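Peptidase, M20/M25/M40 family (Staphylococcus aureus, PDB 4EWT) probably hydrolyses the amide bond of N-acylated amino acids or related compounds, as a member of the M20 family of metal-dependent amidohydrolases with a two-manganese centre. Local coordinates at residues A[99-107]-A[361-369]; A[160-171]-A[342-352]. All coordinates share one frame; numbering follows the deposited sequence.

Overall arrangement
Both contacts belong to the metal-binding part of the chain, with centres about 15 Å apart. Interaction 2 pairs the parallel strands 159-166 and 344-350, neighbours within a mixed eight-stranded sheet; interaction 1 joins the loop leading into helix 105-120 to the loop between strand 344-350 and helix 372-386. Along the chain the order is 99-107, 160-171, 342-352, 361-369, so interaction 1 brackets interaction 2. The two meet directly: His361 NE2 probably donates to Val165 O at 3.1 Å, and Ser369 N to Ala351 O at 2.8 Å. They also share one manganese, bound by Cys103, His105 and His164, so the site depends on loops and sheet together.

Interaction 1: residues A[99-107]-A[361-369]; sequences VMHACGHDA and HHHPKFNIS. With MN (manganese (II) ion), chain F; MN (manganese (II) ion), chain E.
Met100 reaches across to the turn formed by His363 to Phe366. With CG anti to the backbone N (chi1 172°) and the rest of the chain extended, it carries CE to 3.6 Å from Pro364 O and close to Phe366 CB; a long, flexible thioether suits a place beside the turn's carbonyl oxygens. Ala102 sets its carbonyl between two partners. Its O accepts the hydrogen bond from His362 N at 2.8 Å, nearly straight at 173° about the hydrogen, and also lies 3.2 Å above the plane of the Phe366 ring, over its centre. Phe366 fills this position with a flat apolar surface, while its CE1 sits over the middle of the His361 ring.

Cys103 is the shared ligand of the metal centre. Its SG lies 2.4 Å from the manganese of chain E and 2.6 Å from that of chain F; a cysteine sulfur can bridge two metals with its lone pairs. A two-metal centre is characteristic of the M20 family, where a carboxylate is the more familiar bridge. The sulfur also touches the edge of the His361 ring at CD2, 3.5 Å away. His362 NE2 binds the chain E ion at 2.5 Å, with the metal in the ring plane, and Glu139 adds a ligand to it; His164 joins the chain F ion, and water 1 links the two.

Gly104, at the N-cap of helix 105-120, has a positive phi that favours glycine, and its backbone N lies close to Phe366 CE2. His105 NE2 grips the chain F ion, and Ala107, on the helix's first turn, offers a small CB to Ile368 CD1 at 3.6 Å.

Interaction 2: residues A[160-171]-A[342-352]; sequences VLGVHVMSTMKT and RPSAFIYTGAA. With MN (manganese (II) ion), chain F.
His164 and Phe346 meet rim to rim beside one of the manganese ions, on two parallel strands whose short axes run 31° apart. From the histidine backbone outward, CB lies 3.4 Å from Phe346 CZ, CG and CD2 keep close to the same CZ, which lies at the edge of the imidazole, and NE2 at the tip binds the manganese at 2.3 Å. On the other side of the imidazole, ND1 donates to Val165 O at 2.8 Å, with the acceptor close to the ring plane. That bond fixes the ring's rotation and places the proton on ND1, leaving NE2 to the metal; a histidine suits the place because its two nitrogens can divide these tasks. Phe346, with CG anti to the backbone N (chi1 -168°), lays its ring along the backbone at Gly162, where the absence of a side chain permits the close approach.

Backbone bonds alternate in the ladder of a parallel strand pair, such as Ile347 N to Gly162 O and His164 N to Ile347 O. Farther along, Met166 bends so that CE lies over one face of Tyr348, 4.0 Å above its plane; its SD lies obliquely beside the ring near CD1 and makes a Met-aromatic contact, to which Met169 adds its own sulfur obliquely. Where the chain turns, at Met166 to Met169, Met166 O takes Met169 N and Ala351 N from opposite faces of its plane, and Thr171 OG1 donates to Ala352 O at 2.7 Å. The sheet's other side carries branched Val163 against Ile347, CG2 to CG1 at a tight 3.5 Å.

Helix 372-386 covers Val163, Val165 and Thr349, helix 335-341 lies against Val160 and Ser344, and strand 173-176 pairs antiparallel along the far edge of 344-350.

Interaction 1: residues A[99-107]-A[361-369]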
loop_
_atom_site.group_PDB
_atom_site.type_symbol
_atom_site.label_atom_id
_atom_site.label_comp_id
_atom_site.label_asym_id
_atom_site.label_seq_id
_atom_site.Cartn_x
_atom_site.Cartn_y
_atom_site.Cartn_z
ATOM N N VAL A 99 -30.380 27.869 -0.006
ATOM C CA VAL A 99 -30.238 27.702 -1.454
ATOM C C VAL A 99 -29.772 28.992 -2.139
ATOM O O VAL A 99 -30.099 30.090 -1.689
ATOM C CB VAL A 99 -31.480 26.989 -2.130
ATOM C CG1 VAL A 99 -32.710 27.058 -1.261
ATOM C CG2 VAL A 99 -31.764 27.504 -3.546
ATOM N N MET A 100 -28.974 28.821 -3.198
ATOM C CA MET A 100 -28.275 29.902 -3.901
ATOM C C MET A 100 -28.007 29.553 -5.371
ATOM O O MET A 100 -27.626 28.414 -5.682
ATOM C CB MET A 100 -26.931 30.169 -3.213
ATOM C CG MET A 100 -26.015 31.143 -3.946
ATOM S SD MET A 100 -24.340 31.185 -3.275
ATOM C CE MET A 100 -23.646 32.471 -4.314
ATOM N N HIS A 101 -28.177 30.531 -6.263
ATOM C CA HIS A 101 -27.718 30.389 -7.651
ATOM C C HIS A 101 -26.197 30.549 -7.735
ATOM O O HIS A 101 -25.695 31.604 -8.149
ATOM C CB HIS A 101 -28.416 31.377 -8.588
ATOM C CG HIS A 101 -29.707 30.869 -9.149
ATOM N ND1 HIS A 101 -29.772 29.798 -10.018
ATOM C CD2 HIS A 101 -30.981 31.293 -8.973
ATOM C CE1 HIS A 101 -31.033 29.581 -10.348
ATOM N NE2 HIS A 101 -31.786 30.472 -9.725
ATOM N N ALA A 102 -25.485 29.488 -7.343
ATOM C CA ALA A 102 -24.032 29.496 -7.248
ATOM C C ALA A 102 -23.312 29.036 -8.524
ATOM O O ALA A 102 -22.100 28.794 -8.489
ATOM C CB ALA A 102 -23.578 28.647 -6.038
ATOM N N CYS A 103 -24.048 28.921 -9.633
ATOM C CA CYS A 103 -23.478 28.473 -10.922
ATOM C C CYS A 103 -23.879 29.374 -12.102
ATOM O O CYS A 103 -23.593 29.056 -13.260
ATOM C CB CYS A 103 -23.862 27.017 -11.213
ATOM S SG CYS A 103 -22.658 26.083 -12.205
ATOM N N GLY A 104 -24.550 30.485 -11.804
ATOM C CA GLY A 104 -24.886 31.491 -12.809
ATOM C C GLY A 104 -26.081 31.124 -13.667
ATOM O O GLY A 104 -26.286 31.714 -14.728
ATOM N N HIS A 105 -26.873 30.158 -13.207
ATOM C CA HIS A 105 -28.074 29.718 -13.927
ATOM C C HIS A 105 -29.136 30.825 -13.986
ATOM O O HIS A 105 -29.910 30.898 -14.935
ATOM C CB HIS A 105 -28.661 28.454 -13.291
ATOM C CG HIS A 105 -27.808 27.233 -13.448
ATOM N ND1 HIS A 105 -28.255 25.971 -13.115
ATOM C CD2 HIS A 105 -26.541 27.074 -13.901
ATOM C CE1 HIS A 105 -27.304 25.091 -13.355
ATOM N NE2 HIS A 105 -26.253 25.733 -13.828
ATOM N N ASP A 106 -29.167 31.678 -12.964
ATOM C CA ASP A 106 -29.998 32.882 -12.993
ATOM C C ASP A 106 -29.572 33.802 -14.144
ATOM O O ASP A 106 -30.424 34.349 -14.856
ATOM C CB ASP A 106 -29.932 33.625 -11.654
ATOM C CG ASP A 106 -28.504 33.962 -11.234
ATOM O OD1 ASP A 106 -27.562 33.201 -11.567
ATOM O OD2 ASP A 106 -28.327 35.000 -10.572
ATOM N N ALA A 107 -28.258 33.947 -14.331
ATOM C CA ALA A 107 -27.726 34.750 -15.429
ATOM C C ALA A 107 -27.980 34.097 -16.785
ATOM O O ALA A 107 -28.308 34.785 -17.743
ATOM C CB ALA A 107 -26.249 35.022 -15.237
ATOM N N HIS A 361 -17.227 28.290 -9.070
ATOM C CA HIS A 361 -18.629 27.857 -9.015
ATOM C C HIS A 361 -18.937 26.961 -7.818
ATOM O O HIS A 361 -18.069 26.211 -7.349
ATOM C CB HIS A 361 -19.010 27.141 -10.313
ATOM C CG HIS A 361 -19.056 28.044 -11.505
ATOM N ND1 HIS A 361 -17.944 28.706 -11.981
ATOM C CD2 HIS A 361 -20.079 28.393 -12.320
ATOM C CE1 HIS A 361 -18.281 29.430 -13.033
ATOM N NE2 HIS A 361 -19.571 29.259 -13.259
ATOM N N HIS A 362 -20.180 27.049 -7.341
ATOM C CA HIS A 362 -20.662 26.312 -6.158
ATOM C C HIS A 362 -20.152 26.837 -4.802
ATOM O O HIS A 362 -20.604 26.382 -3.756
ATOM C CB HIS A 362 -20.314 24.818 -6.243
ATOM C CG HIS A 362 -21.075 24.078 -7.297
ATOM N ND1 HIS A 362 -21.693 22.872 -7.056
ATOM C CD2 HIS A 362 -21.323 24.374 -8.596
ATOM C CE1 HIS A 362 -22.277 22.448 -8.163
ATOM N NE2 HIS A 362 -22.071 23.344 -9.111
ATOM N N HIS A 363 -19.222 27.787 -4.825
ATOM C CA HIS A 363 -18.720 28.438 -3.602
ATOM C C HIS A 363 -19.744 29.461 -3.069
ATOM O O HIS A 363 -20.389 30.146 -3.863
ATOM C CB HIS A 363 -17.379 29.114 -3.917
ATOM C CG HIS A 363 -16.633 29.608 -2.716
ATOM N ND1 HIS A 363 -15.566 28.927 -2.169
ATOM C CD2 HIS A 363 -16.783 30.730 -1.974
ATOM C CE1 HIS A 363 -15.099 29.602 -1.133
ATOM N NE2 HIS A 363 -15.820 30.701 -0.995
ATOM N N PRO A 364 -19.911 29.557 -1.728
ATOM C CA PRO A 364 -20.833 30.533 -1.120
ATOM C C PRO A 364 -20.600 31.994 -1.521
ATOM O O PRO A 364 -21.521 32.812 -1.411
ATOM C CB PRO A 364 -20.574 30.370 0.384
ATOM C CG PRO A 364 -20.144 28.963 0.533
ATOM C CD PRO A 364 -19.368 28.628 -0.717
ATOM N N LYS A 365 -19.390 32.315 -1.974
ATOM C CA LYS A 365 -19.045 33.686 -2.358
ATOM C C LYS A 365 -19.030 33.910 -3.877
ATOM O O LYS A 365 -18.682 35.001 -4.343
ATOM C CB LYS A 365 -17.716 34.130 -1.714
ATOM C CG LYS A 365 -16.461 33.795 -2.518
ATOM C CD LYS A 365 -15.405 34.885 -2.401
ATOM C CE LYS A 365 -14.500 34.665 -1.210
ATOM N NZ LYS A 365 -13.450 35.709 -1.168
ATOM N N PHE A 366 -19.429 32.880 -4.630
ATOM C CA PHE A 366 -19.522 32.924 -6.095
ATOM C C PHE A 366 -20.144 34.225 -6.598
ATOM O O PHE A 366 -21.218 34.624 -6.136
ATOM C CB PHE A 366 -20.337 31.720 -6.593
ATOM C CG PHE A 366 -20.642 31.740 -8.067
ATOM C CD1 PHE A 366 -19.731 31.231 -8.986
ATOM C CD2 PHE A 366 -21.855 32.243 -8.534
ATOM C CE1 PHE A 366 -20.014 31.237 -10.351
ATOM C CE2 PHE A 366 -22.144 32.253 -9.898
ATOM C CZ PHE A 366 -21.219 31.745 -10.805
ATOM N N ASN A 367 -19.460 34.879 -7.536
ATOM C CA ASN A 367 -19.968 36.100 -8.175
ATOM C C ASN A 367 -19.406 36.283 -9.581
ATOM O O ASN A 367 -18.270 35.891 -9.868
ATOM C CB ASN A 367 -19.672 37.343 -7.323
ATOM C CG ASN A 367 -20.636 38.503 -7.599
ATOM O OD1 ASN A 367 -21.308 38.562 -8.635
ATOM N ND2 ASN A 367 -20.700 39.436 -6.658
ATOM N N ILE A 368 -20.217 36.883 -10.447
ATOM C CA ILE A 368 -19.849 37.121 -11.836
ATOM C C ILE A 368 -19.934 38.611 -12.211
ATOM O O ILE A 368 -20.682 39.372 -11.589
ATOM C CB ILE A 368 -20.743 36.287 -12.793
ATOM C CG1 ILE A 368 -22.230 36.597 -12.548
ATOM C CG2 ILE A 368 -20.446 34.794 -12.635
ATOM C CD1 ILE A 368 -23.214 35.785 -13.384
ATOM N N SER A 369 -19.166 39.014 -13.193
ATOM C CA SER A 369 -19.350 40.276 -13.807
ATOM C C SER A 369 -20.645 40.237 -14.595
ATOM O O SER A 369 -20.850 39.356 -15.392
ATOM C CB SER A 369 -18.222 40.545 -14.742
ATOM O OG SER A 369 -18.716 41.330 -15.776
HETATM MN MN MN F . -24.053 25.282 -14.244
HETATM MN MN MN E . -23.045 23.826 -11.368
HETATM O O HOH W 1 -23.765 22.934 -13.512
HETATM O O HOH W 2 -25.017 24.410 -16.091
#

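Interaction 2: residues A[160-171]-A[342-352]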
loop_
_atom_site.group_PDB
_atom_site.type_symbol
_atom_site.label_atom_id
_atom_site.label_comp_id
_atom_site.label_asym_id
_atom_site.label_seq_id
_atom_site.Cartn_x
_atom_site.Cartn_y
_atom_site.Cartn_z
ATOM N N VAL A 160 -27.768 22.009 -31.311
ATOM C CA VAL A 160 -27.989 22.647 -30.009
ATOM C C VAL A 160 -26.798 23.528 -29.650
ATOM O O VAL A 160 -25.654 23.139 -29.837
ATOM C CB VAL A 160 -28.241 21.626 -28.869
ATOM C CG1 VAL A 160 -28.783 22.340 -27.622
ATOM C CG2 VAL A 160 -29.215 20.549 -29.309
ATOM N N LEU A 161 -27.076 24.725 -29.149
ATOM C CA LEU A 161 -26.030 25.605 -28.654
ATOM C C LEU A 161 -26.334 25.960 -27.208
ATOM O O LEU A 161 -27.483 26.151 -26.832
ATOM C CB LEU A 161 -25.912 26.866 -29.530
ATOM C CG LEU A 161 -24.924 27.969 -29.117
ATOM C CD1 LEU A 161 -23.483 27.492 -29.167
ATOM C CD2 LEU A 161 -25.087 29.201 -29.989
ATOM N N GLY A 162 -25.298 26.000 -26.382
ATOM C CA GLY A 162 -25.458 26.409 -25.001
ATOM C C GLY A 162 -24.289 27.258 -24.574
ATOM O O GLY A 162 -23.199 27.171 -25.134
ATOM N N VAL A 163 -24.522 28.076 -23.564
ATOM C CA VAL A 163 -23.506 28.963 -23.048
ATOM C C VAL A 163 -23.494 28.804 -21.545
ATOM O O VAL A 163 -24.548 28.641 -20.930
ATOM C CB VAL A 163 -23.786 30.445 -23.429
ATOM C CG1 VAL A 163 -23.016 31.405 -22.527
ATOM C CG2 VAL A 163 -23.424 30.696 -24.874
ATOM N N HIS A 164 -22.295 28.813 -20.970
ATOM C CA HIS A 164 -22.137 28.894 -19.534
ATOM C C HIS A 164 -21.232 30.073 -19.214
ATOM O O HIS A 164 -20.155 30.220 -19.812
ATOM C CB HIS A 164 -21.524 27.595 -18.992
ATOM C CG HIS A 164 -21.947 27.265 -17.597
ATOM N ND1 HIS A 164 -21.526 27.989 -16.505
ATOM C CD2 HIS A 164 -22.758 26.295 -17.117
ATOM C CE1 HIS A 164 -22.050 27.470 -15.409
ATOM N NE2 HIS A 164 -22.795 26.435 -15.751
ATOM N N VAL A 165 -21.683 30.927 -18.300
ATOM C CA VAL A 165 -20.823 31.953 -17.703
ATOM C C VAL A 165 -19.737 31.292 -16.851
ATOM O O VAL A 165 -20.007 30.330 -16.117
ATOM C CB VAL A 165 -21.616 32.950 -16.827
ATOM C CG1 VAL A 165 -22.537 33.819 -17.693
ATOM C CG2 VAL A 165 -22.410 32.223 -15.718
ATOM N N MET A 166 -18.515 31.802 -16.967
ATOM C CA MET A 166 -17.387 31.276 -16.219
ATOM C C MET A 166 -16.780 32.336 -15.314
ATOM O O MET A 166 -16.081 33.243 -15.782
ATOM C CB MET A 166 -16.335 30.717 -17.172
ATOM C CG MET A 166 -16.843 29.602 -18.075
ATOM S SD MET A 166 -17.444 28.160 -17.179
ATOM C CE MET A 166 -15.944 27.198 -17.052
ATOM N N SER A 167 -17.044 32.205 -14.014
ATOM C CA SER A 167 -16.571 33.159 -13.005
ATOM C C SER A 167 -15.051 33.139 -12.869
ATOM O O SER A 167 -14.468 33.973 -12.181
ATOM C CB SER A 167 -17.200 32.841 -11.648
ATOM O OG SER A 167 -16.600 31.689 -11.071
ATOM N N THR A 168 -14.430 32.184 -13.551
ATOM C CA THR A 168 -13.008 31.905 -13.443
ATOM C C THR A 168 -12.269 32.336 -14.719
ATOM O O THR A 168 -11.045 32.277 -14.792
ATOM C CB THR A 168 -12.810 30.385 -13.132
ATOM O OG1 THR A 168 -13.158 30.132 -11.761
ATOM C CG2 THR A 168 -11.384 29.900 -13.394
ATOM N N MET A 169 -13.018 32.771 -15.726
ATOM C CA MET A 169 -12.411 33.215 -16.980
ATOM C C MET A 169 -12.641 34.707 -17.221
ATOM O O MET A 169 -13.661 35.263 -16.807
ATOM C CB MET A 169 -12.925 32.393 -18.159
ATOM C CG MET A 169 -12.767 30.889 -17.990
ATOM S SD MET A 169 -13.271 30.010 -19.473
ATOM C CE MET A 169 -11.726 29.986 -20.384
ATOM N N LYS A 170 -11.693 35.328 -17.914
ATOM C CA LYS A 170 -11.645 36.780 -18.082
ATOM C C LYS A 170 -12.829 37.331 -18.865
ATOM O O LYS A 170 -13.094 36.909 -19.992
ATOM C CB LYS A 170 -10.333 37.181 -18.758
ATOM C CG LYS A 170 -9.953 38.655 -18.583
ATOM C CD LYS A 170 -8.449 38.797 -18.359
ATOM C CE LYS A 170 -8.031 38.157 -17.029
ATOM N NZ LYS A 170 -6.611 37.705 -17.027
ATOM N N THR A 171 -13.535 38.274 -18.243
ATOM C CA THR A 171 -14.631 38.997 -18.876
ATOM C C THR A 171 -14.101 39.813 -20.052
ATOM O O THR A 171 -12.968 40.300 -20.021
ATOM C CB THR A 171 -15.344 39.922 -17.863
ATOM O OG1 THR A 171 -15.676 39.175 -16.686
ATOM C CG2 THR A 171 -16.622 40.499 -18.451
ATOM N N ARG A 342 -27.665 15.312 -30.558
ATOM C CA ARG A 342 -27.483 16.162 -31.730
ATOM C C ARG A 342 -26.076 16.739 -31.722
ATOM O O ARG A 342 -25.464 16.841 -30.665
ATOM C CB ARG A 342 -28.519 17.311 -31.749
ATOM C CG ARG A 342 -29.979 16.891 -31.618
ATOM C CD ARG A 342 -30.509 16.167 -32.858
ATOM N NE ARG A 342 -31.966 16.042 -32.815
ATOM C CZ ARG A 342 -32.631 14.987 -32.341
ATOM N NH1 ARG A 342 -31.989 13.928 -31.870
ATOM N NH2 ARG A 342 -33.952 14.991 -32.341
ATOM N N PRO A 343 -25.556 17.128 -32.897
ATOM C CA PRO A 343 -24.299 17.868 -32.910
ATOM C C PRO A 343 -24.479 19.197 -32.184
ATOM O O PRO A 343 -25.411 19.960 -32.491
ATOM C CB PRO A 343 -24.030 18.094 -34.404
ATOM C CG PRO A 343 -25.315 17.855 -35.081
ATOM C CD PRO A 343 -26.067 16.879 -34.254
ATOM N N SER A 344 -23.627 19.456 -31.196
ATOM C CA SER A 344 -23.819 20.627 -30.347
ATOM C C SER A 344 -22.507 21.329 -30.043
ATOM O O SER A 344 -21.425 20.786 -30.301
ATOM C CB SER A 344 -24.514 20.236 -29.041
ATOM O OG SER A 344 -25.562 19.319 -29.285
ATOM N N ALA A 345 -22.632 22.547 -29.515
ATOM C CA ALA A 345 -21.508 23.328 -29.031
ATOM C C ALA A 345 -21.906 23.987 -27.716
ATOM O O ALA A 345 -22.933 24.667 -27.622
ATOM C CB ALA A 345 -21.106 24.375 -30.043
ATOM N N PHE A 346 -21.099 23.750 -26.692
ATOM C CA PHE A 346 -21.287 24.386 -25.400
ATOM C C PHE A 346 -20.125 25.336 -25.271
ATOM O O PHE A 346 -18.974 24.907 -25.281
ATOM C CB PHE A 346 -21.269 23.326 -24.298
ATOM C CG PHE A 346 -21.735 23.813 -22.947
ATOM C CD1 PHE A 346 -23.058 24.229 -22.746
ATOM C CD2 PHE A 346 -20.866 23.820 -21.867
ATOM C CE1 PHE A 346 -23.492 24.653 -21.479
ATOM C CE2 PHE A 346 -21.294 24.233 -20.591
ATOM C CZ PHE A 346 -22.607 24.649 -20.406
ATOM N N ILE A 347 -20.419 26.629 -25.198
ATOM C CA ILE A 347 -19.358 27.638 -25.159
ATOM C C ILE A 347 -19.415 28.459 -23.871
ATOM O O ILE A 347 -20.396 28.404 -23.133
ATOM C CB ILE A 347 -19.365 28.557 -26.420
ATOM C CG1 ILE A 347 -20.640 29.394 -26.486
ATOM C CG2 ILE A 347 -19.161 27.728 -27.695
ATOM C CD1 ILE A 347 -20.652 30.449 -27.578
ATOM N N TYR A 348 -18.357 29.213 -23.603
ATOM C CA TYR A 348 -18.239 29.919 -22.345
ATOM C C TYR A 348 -18.160 31.429 -22.517
ATOM O O TYR A 348 -17.535 31.922 -23.459
ATOM C CB TYR A 348 -16.998 29.450 -21.591
ATOM C CG TYR A 348 -16.864 27.954 -21.424
ATOM C CD1 TYR A 348 -17.784 27.226 -20.668
ATOM C CD2 TYR A 348 -15.797 27.270 -22.000
ATOM C CE1 TYR A 348 -17.647 25.853 -20.491
ATOM C CE2 TYR A 348 -15.646 25.895 -21.826
ATOM C CZ TYR A 348 -16.579 25.196 -21.077
ATOM O OH TYR A 348 -16.444 23.839 -20.908
ATOM N N THR A 349 -18.799 32.149 -21.596
ATOM C CA THR A 349 -18.672 33.599 -21.513
ATOM C C THR A 349 -17.861 33.986 -20.268
ATOM O O THR A 349 -18.259 33.685 -19.136
ATOM C CB THR A 349 -20.050 34.312 -21.438
ATOM O OG1 THR A 349 -20.867 33.941 -22.556
ATOM C CG2 THR A 349 -19.859 35.836 -21.433
ATOM N N GLY A 350 -16.738 34.667 -20.478
ATOM C CA GLY A 350 -15.931 35.149 -19.362
ATOM C C GLY A 350 -16.790 35.969 -18.415
ATOM O O GLY A 350 -17.521 36.870 -18.844
ATOM N N ALA A 351 -16.709 35.653 -17.128
ATOM C CA ALA A 351 -17.554 36.301 -16.128
ATOM C C ALA A 351 -16.817 36.648 -14.827
ATOM O O ALA A 351 -17.457 36.924 -13.811
ATOM C CB ALA A 351 -18.765 35.428 -15.838
ATOM N N ALA A 352 -15.485 36.638 -14.861
ATOM C CA ALA A 352 -14.676 36.990 -13.687
ATOM C C ALA A 352 -14.879 38.454 -13.283
ATOM O O ALA A 352 -14.790 39.353 -14.120
ATOM C CB ALA A 352 -13.199 36.703 -13.935
HETATM MN MN MN F . -24.053 25.282 -14.244
HETATM O O HOH W 1 -23.765 22.934 -13.512
HETATM O O HOH W 2 -25.017 24.410 -16.091
#